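Local coordinates for protein flavin-dependent monooxygenase, oxygenase subunit HsaA (Mycobacterium tuberculosis, PDB 3AFF) that probably hydroxylates a phenolic secosteroid next to its hydroxyl group, using reduced FMN and oxygen, in the breakdown of cholesterol by Mycobacterium tuberculosis, at residues R24-A29 and P37-K42; L67-T72 and G234-T239. All blocks are in the same frame, centred on the assembly; numbering follows the deposited sequence.

Interaction 1 (R24-A29 and P37-K42)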
# COMPACT_ATOMS: atom_id res chain seq x y z
N ARG A 24 -31.31 35.68 14.59
CA ARG A 24 -31.70 34.27 14.85
C ARG A 24 -33.21 34.10 15.06
O ARG A 24 -33.82 33.18 14.51
CB ARG A 24 -30.89 33.65 16.01
CG ARG A 24 -31.05 32.10 16.20
CD ARG A 24 -30.50 31.60 17.55
NE ARG A 24 -29.06 31.87 17.74
CZ ARG A 24 -28.52 32.63 18.70
NH1 ARG A 24 -27.19 32.83 18.72
NH2 ARG A 24 -29.27 33.21 19.65
N ASP A 25 -33.80 35.03 15.82
CA ASP A 25 -35.20 34.93 16.20
C ASP A 25 -36.11 35.08 14.99
O ASP A 25 -37.10 34.36 14.88
CB ASP A 25 -35.57 35.99 17.26
CG ASP A 25 -34.90 35.75 18.62
OD1 ASP A 25 -34.93 36.69 19.46
OD2 ASP A 25 -34.35 34.64 18.87
N ARG A 26 -35.72 36.00 14.10
CA ARG A 26 -36.43 36.33 12.85
C ARG A 26 -36.32 35.22 11.75
O ARG A 26 -37.04 35.25 10.75
CB ARG A 26 -35.83 37.63 12.32
CG ARG A 26 -36.77 38.65 11.82
CD ARG A 26 -36.06 39.94 11.56
NE ARG A 26 -35.83 40.74 12.75
CZ ARG A 26 -34.79 41.56 12.95
NH1 ARG A 26 -33.86 41.70 12.03
NH2 ARG A 26 -34.67 42.23 14.08
N ALA A 27 -35.43 34.24 11.95
CA ALA A 27 -35.11 33.23 10.91
C ALA A 27 -36.29 32.57 10.17
O ALA A 27 -36.24 32.44 8.95
CB ALA A 27 -34.13 32.18 11.46
N GLN A 28 -37.34 32.17 10.88
CA GLN A 28 -38.50 31.56 10.22
C GLN A 28 -39.30 32.63 9.49
O GLN A 28 -39.80 32.37 8.39
CB GLN A 28 -39.40 30.77 11.20
CG GLN A 28 -40.64 30.10 10.55
CD GLN A 28 -40.32 28.89 9.57
OE1 GLN A 28 -39.74 27.86 9.97
NE2 GLN A 28 -40.75 29.03 8.30
N ALA A 29 -39.40 33.81 10.09
CA ALA A 29 -40.07 34.96 9.49
C ALA A 29 -39.42 35.37 8.16
O ALA A 29 -40.11 35.76 7.20
CB ALA A 29 -40.08 36.16 10.47
N PRO A 37 -36.13 40.82 5.70
CA PRO A 37 -36.97 41.87 6.28
C PRO A 37 -36.24 43.21 6.23
O PRO A 37 -35.04 43.25 6.43
CB PRO A 37 -37.18 41.39 7.75
CG PRO A 37 -36.88 39.87 7.70
CD PRO A 37 -35.79 39.77 6.69
N ASP A 38 -36.96 44.28 5.92
CA ASP A 38 -36.37 45.62 5.90
C ASP A 38 -35.57 45.87 7.18
O ASP A 38 -34.50 46.47 7.11
CB ASP A 38 -37.42 46.71 5.72
CG ASP A 38 -38.09 46.67 4.35
OD1 ASP A 38 -37.51 46.10 3.39
OD2 ASP A 38 -39.22 47.20 4.23
N GLU A 39 -36.09 45.39 8.31
CA GLU A 39 -35.49 45.57 9.63
C GLU A 39 -34.07 45.02 9.70
O GLU A 39 -33.19 45.63 10.32
CB GLU A 39 -36.38 44.93 10.72
CG GLU A 39 -35.85 45.09 12.18
CD GLU A 39 -36.92 44.81 13.31
OE1 GLU A 39 -36.69 45.28 14.49
OE2 GLU A 39 -37.96 44.13 13.01
N THR A 40 -33.82 43.88 9.07
CA THR A 40 -32.47 43.34 9.17
C THR A 40 -31.48 44.06 8.25
O THR A 40 -30.34 44.35 8.67
CB THR A 40 -32.39 41.77 9.29
OG1 THR A 40 -31.34 41.27 8.45
CG2 THR A 40 -33.61 41.13 8.94
N VAL A 41 -31.95 44.44 7.05
CA VAL A 41 -31.14 45.28 6.10
C VAL A 41 -30.81 46.62 6.71
O VAL A 41 -29.66 47.07 6.67
CB VAL A 41 -31.84 45.44 4.72
CG1 VAL A 41 -30.98 46.26 3.74
CG2 VAL A 41 -32.20 44.08 4.15
N LYS A 42 -31.80 47.26 7.32
CA LYS A 42 -31.55 48.55 7.99
C LYS A 42 -30.54 48.38 9.13
O LYS A 42 -29.62 49.18 9.28
CB LYS A 42 -32.86 49.16 8.52
CG LYS A 42 -32.74 50.66 8.88
CD LYS A 42 -33.91 51.11 9.79
CE LYS A 42 -33.69 52.57 10.28
NZ LYS A 42 -32.85 52.55 11.55

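Interaction 2 (L67-T72 and G234-T239)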
# COMPACT_ATOMS: atom_id res chain seq x y z
N LEU A 67 -11.80 39.84 7.37
CA LEU A 67 -12.80 40.31 8.31
C LEU A 67 -14.17 40.39 7.72
O LEU A 67 -15.17 40.16 8.42
CB LEU A 67 -12.43 41.70 8.83
CG LEU A 67 -11.16 41.67 9.68
CD1 LEU A 67 -10.86 43.09 10.11
CD2 LEU A 67 -11.29 40.71 10.92
N PHE A 68 -14.27 40.83 6.47
CA PHE A 68 -15.56 40.80 5.79
C PHE A 68 -16.13 39.38 5.74
O PHE A 68 -17.30 39.20 6.05
CB PHE A 68 -15.46 41.35 4.35
CG PHE A 68 -16.77 41.26 3.61
CD1 PHE A 68 -17.75 42.25 3.77
CD2 PHE A 68 -17.04 40.17 2.77
CE1 PHE A 68 -18.94 42.17 3.10
CE2 PHE A 68 -18.26 40.07 2.12
CZ PHE A 68 -19.19 41.07 2.27
N PHE A 69 -15.35 38.38 5.35
CA PHE A 69 -15.88 36.98 5.32
C PHE A 69 -16.28 36.39 6.68
O PHE A 69 -17.31 35.70 6.79
CB PHE A 69 -15.00 36.04 4.47
CG PHE A 69 -14.92 36.46 3.03
CD1 PHE A 69 -16.08 36.57 2.27
CD2 PHE A 69 -13.69 36.78 2.43
CE1 PHE A 69 -16.01 36.99 0.90
CE2 PHE A 69 -13.60 37.19 1.10
CZ PHE A 69 -14.75 37.31 0.31
N GLU A 70 -15.53 36.75 7.73
CA GLU A 70 -15.87 36.40 9.12
C GLU A 70 -17.23 36.93 9.56
O GLU A 70 -18.03 36.21 10.14
CB GLU A 70 -14.75 36.91 10.09
CG GLU A 70 -15.13 36.88 11.55
CD GLU A 70 -15.32 35.45 12.08
OE1 GLU A 70 -16.06 35.29 13.13
OE2 GLU A 70 -14.79 34.50 11.40
N ALA A 71 -17.47 38.21 9.28
CA ALA A 71 -18.79 38.80 9.38
C ALA A 71 -19.92 38.01 8.74
O ALA A 71 -20.99 37.81 9.36
CB ALA A 71 -18.72 40.27 8.79
N THR A 72 -19.73 37.56 7.49
CA THR A 72 -20.76 36.74 6.84
C THR A 72 -20.93 35.36 7.47
O THR A 72 -22.03 34.78 7.46
CB THR A 72 -20.48 36.58 5.31
OG1 THR A 72 -19.37 35.70 5.09
CG2 THR A 72 -20.17 37.98 4.68
N GLY A 234 -11.07 35.47 -8.78
CA GLY A 234 -11.22 33.99 -8.70
C GLY A 234 -11.20 33.45 -7.28
O GLY A 234 -11.67 32.32 -7.02
N THR A 235 -10.63 34.24 -6.35
CA THR A 235 -10.80 34.03 -4.92
C THR A 235 -11.98 34.75 -4.33
O THR A 235 -12.79 34.15 -3.59
CB THR A 235 -9.49 34.31 -4.09
OG1 THR A 235 -8.40 33.59 -4.68
CG2 THR A 235 -9.63 33.79 -2.64
N MET A 236 -12.13 36.03 -4.64
CA MET A 236 -13.18 36.82 -3.94
C MET A 236 -14.60 36.33 -4.27
O MET A 236 -15.48 36.27 -3.45
CB MET A 236 -13.04 38.30 -4.30
CG MET A 236 -11.78 38.98 -3.69
SD MET A 236 -11.92 39.24 -1.91
CE MET A 236 -13.06 40.58 -1.74
N HIS A 237 -14.81 36.00 -5.52
CA HIS A 237 -16.11 35.65 -6.03
C HIS A 237 -16.62 34.33 -5.44
O HIS A 237 -17.72 34.32 -4.86
CB HIS A 237 -16.14 35.68 -7.61
CG HIS A 237 -17.43 35.23 -8.20
ND1 HIS A 237 -18.65 35.69 -7.75
CD2 HIS A 237 -17.70 34.38 -9.22
CE1 HIS A 237 -19.62 35.10 -8.43
NE2 HIS A 237 -19.07 34.34 -9.36
N PRO A 238 -15.88 33.20 -5.58
CA PRO A 238 -16.41 32.03 -4.85
C PRO A 238 -16.42 32.08 -3.32
O PRO A 238 -17.30 31.53 -2.72
CB PRO A 238 -15.51 30.85 -5.35
CG PRO A 238 -14.29 31.47 -5.72
CD PRO A 238 -14.73 32.80 -6.41
N THR A 239 -15.44 32.74 -2.67
CA THR A 239 -15.45 32.86 -1.20
C THR A 239 -16.70 33.52 -0.75
O THR A 239 -17.21 33.21 0.33
CB THR A 239 -14.18 33.60 -0.65
OG1 THR A 239 -13.03 32.95 -1.15
CG2 THR A 239 -14.10 33.58 0.87

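Interaction 1 (R24-A29 and P37-K42)
Arg26 reaches from helix 9-33 to the first turn of helix 38-47, bridging two consecutive helices in the N-terminal helical domain of an acyl-CoA dehydrogenase-type fold. Along the first segment it is the residue that makes the contact. Its CD rests against the ring of Pro37, the residue at the N-cap position of helix 38-47, with Pro37 CG 3.9 Å from Arg26 CD. The chain then bends at chi3 (-80°), which swings the guanidinium along that helix toward Glu39. There the carboxylate of Glu39 lies over one guanidinium face, the two planes only 10° apart. Arg26 NH2 is 3.7 Å from Glu39 OE1, a long salt bridge in which no N-H points at the oxygen, so any attraction is probably electrostatic rather than a directed hydrogen bond. Glu39 reaches this position with CG anti to its backbone N (chi1 -179°) and the rest of the chain extended; its CG sits 3.5 Å above the guanidinium plane, offset toward the rim on the NH2 side. At the guanidinium edge, in its plane, Thr40 CB lies 3.1 Å from Arg26 NH1; with Thr40 chi1 near-eclipsed, the exact fit of the Thr40 side chain is doubtful. Further along, Gln28 OE1 hydrogen-bonds Arg357 NH2.

Interaction 2 (L67-T72 and G234-T239)
A threonine methyl sits almost exactly over the centre of the Phe69 ring: Thr239 CG2 is 3.5 Å from the ring centroid and only 7° off the ring normal, a CH-pi contact in which every ring carbon lies at a similar distance from the methyl. In Thr239, OG1 lies beside the backbone N (chi1 -54°), which leaves CG2 anti to it and turned to the Phe69 ring, while OG1 stays on its own helix, 2.7 Å from Thr235 O. Gln326 OE1 is a further polar neighbour of that hydroxyl. Met236, one turn earlier on helix 233-259, approaches the same ring at its rim. Its chain folds at chi2 (-72°), bringing SD to 4.0 Å from Phe69 CE2, an edge-on Met-aromatic contact with the sulfur 5.2 Å from the ring centroid. On helix 65-76 itself, Thr72 OG1 gives a 2.7 Å hydrogen bond to Phe69 O. Helix 286-309 completes the surroundings, Ile298 touching Phe69 and Val301 touching Thr239. The buried interface thus joins the N-terminal helices to the first helix of the C-terminal bundle by dispersion and weak CH-pi and sulfur-ring attraction, with the threonine hydroxyls directed to polar partners within the protein.

Interaction 1 comes wholly first along the chain; the centres lie 22 Å apart and the two do not touch, their nearest atoms being about 11 Å apart. Helices 38-47 and 65-76 are successive, so the N-terminal helical domain supplies both segments of the first contact and one of the second. Interaction 1 joins neighbouring helices near the periphery, its centre about 19 Å from the chain centre. Interaction 2, centred about 7 Å from it, spans the strand-rich middle of the chain to tie in helix 233-259, probably near the flavin site: the side chains of Thr40 and Phe69 each lie about 11 Å from that of Trp84, which by similarity binds FMN.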